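Local coordinates for afamin (PDB 6FAK), which carries hydrophobic molecules in body fluids, binding vitamin E and keeping lipidated Wnt proteins soluble and active, at residues I28-F39 with N139-P150. Sequence-based numbering, arbitrary orientation.
Sequences IAFAQYVQEATF and NHFLYEVARRNP
Tyr143 and Arg147 of helix 134-148 bond to the backbone carbonyls of Ala37 and Gln35, in the link between helices 22-33 and 39-58. The Tyr143 hydroxyl donates to Ala37 O (OH to O, 2.6 Å), meeting a lone pair in the carbonyl plane. Arg147 NH2 grips Gln35 O at 2.8 Å, with NE adding a weak second bond; a water accepts from NE and donates to Val34 O and Ala37 O. In return, the amide of Gln35 sends NE2 to Arg147 O (2.9 Å, 166° at the hydrogen), the acceptor lying in the amide plane, while its OE1 takes the backbone N of Lys109. Gln32 NE2 is shared between Asn149 O and Val152 O.

Within the all-helical first albumin domain, the helical segments 28-33 and 139-148 run in roughly the same direction, their axes 39° apart and 7.4 Å at closest approach. Here Ala31 CB meets Ala146 CB at 3.9 Å, and Ile28 CG1 packs on Leu142 CG.

Aromatic contacts form where the link ends and helix 39-58 begins. With CG anti to the backbone N (chi1 -169°), Phe39 turns its ring edge to one face of Tyr143; the opposite face carries Arg147 CD over its centre. In one of its two conformers, His140 places ND1 over the rim of a Phe39 face. An alanine in place of Tyr143 would probably leave Ala37 O without its hydroxyl donor and open a gap between Phe39 and the Arg147 chain.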
# COMPACT_ATOMS: atom_id res chain seq x y z
N ILE A 28 -16.08 6.01 9.14
CA ILE A 28 -15.04 5.49 8.25
C ILE A 28 -15.63 5.30 6.83
O ILE A 28 -15.09 5.81 5.87
CB ILE A 28 -14.47 4.15 8.71
CG1 ILE A 28 -13.65 4.32 10.01
CG2 ILE A 28 -13.57 3.55 7.64
CD1 ILE A 28 -13.11 3.05 10.61
N ALA A 29 -16.76 4.60 6.74
CA ALA A 29 -17.37 4.32 5.41
C ALA A 29 -17.70 5.62 4.63
O ALA A 29 -17.39 5.75 3.46
CB ALA A 29 -18.63 3.49 5.58
N PHE A 30 -18.39 6.53 5.31
CA PHE A 30 -18.86 7.76 4.72
C PHE A 30 -17.70 8.62 4.28
O PHE A 30 -17.67 9.04 3.12
CB PHE A 30 -19.77 8.51 5.69
CG PHE A 30 -20.57 9.64 5.08
CD1 PHE A 30 -20.64 9.89 3.72
CD2 PHE A 30 -21.31 10.44 5.91
CE1 PHE A 30 -21.43 10.92 3.21
CE2 PHE A 30 -22.07 11.52 5.44
CZ PHE A 30 -22.15 11.74 4.06
N ALA A 31 -16.70 8.75 5.15
CA ALA A 31 -15.51 9.57 4.88
C ALA A 31 -14.68 9.04 3.75
O ALA A 31 -14.12 9.83 2.97
CB ALA A 31 -14.66 9.73 6.15
N GLN A 32 -14.60 7.71 3.62
CA GLN A 32 -13.84 7.11 2.50
C GLN A 32 -14.58 7.24 1.16
O GLN A 32 -13.95 7.53 0.15
CB GLN A 32 -13.51 5.63 2.76
CG GLN A 32 -12.59 5.42 3.94
CD GLN A 32 -12.13 3.99 4.07
OE1 GLN A 32 -12.96 3.06 4.00
NE2 GLN A 32 -10.82 3.80 4.34
N TYR A 33 -15.89 6.97 1.14
CA TYR A 33 -16.68 7.09 -0.05
C TYR A 33 -16.87 8.53 -0.55
O TYR A 33 -16.90 8.78 -1.76
CB TYR A 33 -18.03 6.38 0.13
CG TYR A 33 -17.94 4.86 -0.07
CD1 TYR A 33 -17.41 4.31 -1.24
CD2 TYR A 33 -18.43 3.99 0.87
CE1 TYR A 33 -17.36 2.94 -1.44
CE2 TYR A 33 -18.37 2.61 0.70
CZ TYR A 33 -17.85 2.11 -0.45
OH TYR A 33 -17.81 0.74 -0.63
N VAL A 34 -17.03 9.46 0.39
CA VAL A 34 -17.40 10.86 0.07
C VAL A 34 -16.42 11.72 0.85
O VAL A 34 -16.68 12.20 1.98
CB VAL A 34 -18.88 11.20 0.42
CG1 VAL A 34 -19.24 12.56 -0.16
CG2 VAL A 34 -19.85 10.16 -0.13
N GLN A 35 -15.24 11.83 0.28
CA GLN A 35 -14.11 12.41 0.97
C GLN A 35 -14.24 13.93 1.15
O GLN A 35 -13.51 14.50 1.93
CB GLN A 35 -12.81 12.08 0.21
CG GLN A 35 -12.44 10.60 0.26
CD GLN A 35 -11.53 10.25 -0.84
OE1 GLN A 35 -12.00 9.95 -1.92
NE2 GLN A 35 -10.21 10.36 -0.62
N GLU A 36 -15.15 14.54 0.39
CA GLU A 36 -15.49 15.98 0.51
C GLU A 36 -16.52 16.26 1.59
O GLU A 36 -16.70 17.43 1.97
CB GLU A 36 -16.04 16.56 -0.82
CG GLU A 36 -15.18 16.27 -2.04
CD GLU A 36 -15.39 14.84 -2.67
OE1 GLU A 36 -16.15 13.99 -2.09
OE2 GLU A 36 -14.78 14.57 -3.76
N ALA A 37 -17.21 15.23 2.09
CA ALA A 37 -18.23 15.44 3.12
C ALA A 37 -17.65 16.04 4.42
O ALA A 37 -16.51 15.70 4.83
CB ALA A 37 -19.01 14.18 3.42
N THR A 38 -18.43 16.94 5.03
CA THR A 38 -18.05 17.67 6.21
C THR A 38 -18.36 16.80 7.42
O THR A 38 -19.10 15.82 7.34
CB THR A 38 -18.85 19.01 6.35
OG1 THR A 38 -20.26 18.72 6.42
CG2 THR A 38 -18.62 19.93 5.14
N PHE A 39 -17.80 17.17 8.56
CA PHE A 39 -18.06 16.46 9.82
C PHE A 39 -19.51 16.53 10.30
O PHE A 39 -20.04 15.57 10.86
CB PHE A 39 -17.10 16.89 10.95
CG PHE A 39 -17.18 15.99 12.15
CD1 PHE A 39 -16.54 14.76 12.17
CD2 PHE A 39 -17.98 16.34 13.25
CE1 PHE A 39 -16.64 13.92 13.26
CE2 PHE A 39 -18.08 15.51 14.35
CZ PHE A 39 -17.40 14.29 14.36
N ASN A 139 -13.92 10.66 17.14
CA ASN A 139 -14.79 10.78 15.97
C ASN A 139 -14.16 11.68 14.91
O ASN A 139 -14.09 11.29 13.76
CB ASN A 139 -16.18 11.29 16.30
CG ASN A 139 -17.09 10.22 16.90
OD1 ASN A 139 -16.79 9.03 16.86
ND2 ASN A 139 -18.21 10.66 17.47
N HIS A 140 -13.67 12.86 15.31
CA HIS A 140 -13.05 13.80 14.36
C HIS A 140 -11.71 13.27 13.81
O HIS A 140 -11.44 13.38 12.60
CB HIS A 140 -12.90 15.20 14.98
CG HIS A 140 -12.58 16.26 13.97
ND1 HIS A 140 -13.52 17.14 13.49
CD2 HIS A 140 -11.41 16.58 13.36
CE1 HIS A 140 -12.95 17.95 12.61
NE2 HIS A 140 -11.67 17.64 12.52
N PHE A 141 -10.89 12.66 14.67
CA PHE A 141 -9.64 11.98 14.22
C PHE A 141 -9.88 10.93 13.10
O PHE A 141 -9.21 10.95 12.07
CB PHE A 141 -8.97 11.26 15.42
CG PHE A 141 -7.86 10.32 15.04
CD1 PHE A 141 -6.57 10.80 14.80
CD2 PHE A 141 -8.10 8.96 14.90
CE1 PHE A 141 -5.55 9.95 14.43
CE2 PHE A 141 -7.09 8.10 14.54
CZ PHE A 141 -5.82 8.60 14.30
N LEU A 142 -10.84 10.04 13.35
CA LEU A 142 -11.20 8.99 12.47
C LEU A 142 -11.77 9.51 11.13
O LEU A 142 -11.41 9.00 10.08
CB LEU A 142 -12.20 8.09 13.17
CG LEU A 142 -12.26 6.60 12.94
CD1 LEU A 142 -10.89 5.97 12.75
CD2 LEU A 142 -12.99 5.94 14.12
N TYR A 143 -12.66 10.50 11.19
CA TYR A 143 -13.06 11.27 10.01
C TYR A 143 -11.86 11.78 9.20
O TYR A 143 -11.82 11.60 7.97
CB TYR A 143 -13.95 12.44 10.43
CG TYR A 143 -14.20 13.53 9.45
CD1 TYR A 143 -15.05 13.33 8.38
CD2 TYR A 143 -13.64 14.80 9.62
CE1 TYR A 143 -15.30 14.35 7.46
CE2 TYR A 143 -13.90 15.83 8.73
CZ TYR A 143 -14.75 15.60 7.66
OH TYR A 143 -15.03 16.61 6.79
N GLU A 144 -10.92 12.44 9.86
CA GLU A 144 -9.84 13.12 9.17
C GLU A 144 -8.87 12.11 8.58
O GLU A 144 -8.39 12.28 7.42
CB GLU A 144 -9.12 14.14 10.08
CG GLU A 144 -9.98 15.34 10.57
CD GLU A 144 -10.43 16.34 9.51
OE1 GLU A 144 -10.09 16.19 8.32
OE2 GLU A 144 -11.16 17.32 9.88
N VAL A 145 -8.64 11.01 9.30
CA VAL A 145 -7.79 9.93 8.80
C VAL A 145 -8.41 9.18 7.62
O VAL A 145 -7.77 8.97 6.59
CB VAL A 145 -7.34 9.00 9.95
CG1 VAL A 145 -6.47 7.88 9.40
CG2 VAL A 145 -6.48 9.79 10.94
N ALA A 146 -9.69 8.81 7.73
CA ALA A 146 -10.34 7.99 6.72
C ALA A 146 -10.51 8.69 5.36
O ALA A 146 -10.25 8.11 4.33
CB ALA A 146 -11.68 7.51 7.21
N ARG A 147 -10.87 9.97 5.38
CA ARG A 147 -11.00 10.73 4.12
C ARG A 147 -9.67 10.89 3.41
O ARG A 147 -9.65 10.98 2.18
CB ARG A 147 -11.71 12.09 4.33
CG ARG A 147 -10.96 13.08 5.22
CD ARG A 147 -11.91 14.09 5.89
NE ARG A 147 -12.67 14.84 4.88
CZ ARG A 147 -12.60 16.15 4.66
NH1 ARG A 147 -11.83 16.92 5.42
NH2 ARG A 147 -13.30 16.68 3.67
N ARG A 148 -8.57 10.86 4.17
CA ARG A 148 -7.23 10.94 3.59
C ARG A 148 -6.63 9.57 3.24
O ARG A 148 -5.59 9.53 2.61
CB ARG A 148 -6.27 11.69 4.50
CG ARG A 148 -6.53 13.22 4.53
CD ARG A 148 -5.80 13.91 5.70
NE ARG A 148 -6.07 15.35 5.69
CZ ARG A 148 -7.16 15.93 6.17
NH1 ARG A 148 -8.07 15.21 6.83
NH2 ARG A 148 -7.35 17.24 5.99
N ASN A 149 -7.29 8.49 3.64
CA ASN A 149 -6.81 7.11 3.44
C ASN A 149 -8.01 6.27 2.97
O ASN A 149 -8.48 5.38 3.69
CB ASN A 149 -6.19 6.57 4.75
CG ASN A 149 -4.95 7.30 5.14
OD1 ASN A 149 -3.89 6.98 4.65
ND2 ASN A 149 -5.08 8.36 5.99
N PRO A 150 -8.54 6.57 1.78
CA PRO A 150 -9.84 6.03 1.41
C PRO A 150 -9.87 4.53 1.15
O PRO A 150 -10.96 4.00 1.08
CB PRO A 150 -10.15 6.72 0.07
CG PRO A 150 -8.82 7.18 -0.45
CD PRO A 150 -8.02 7.49 0.76
O HOH W 1 -15.27 13.37 4.24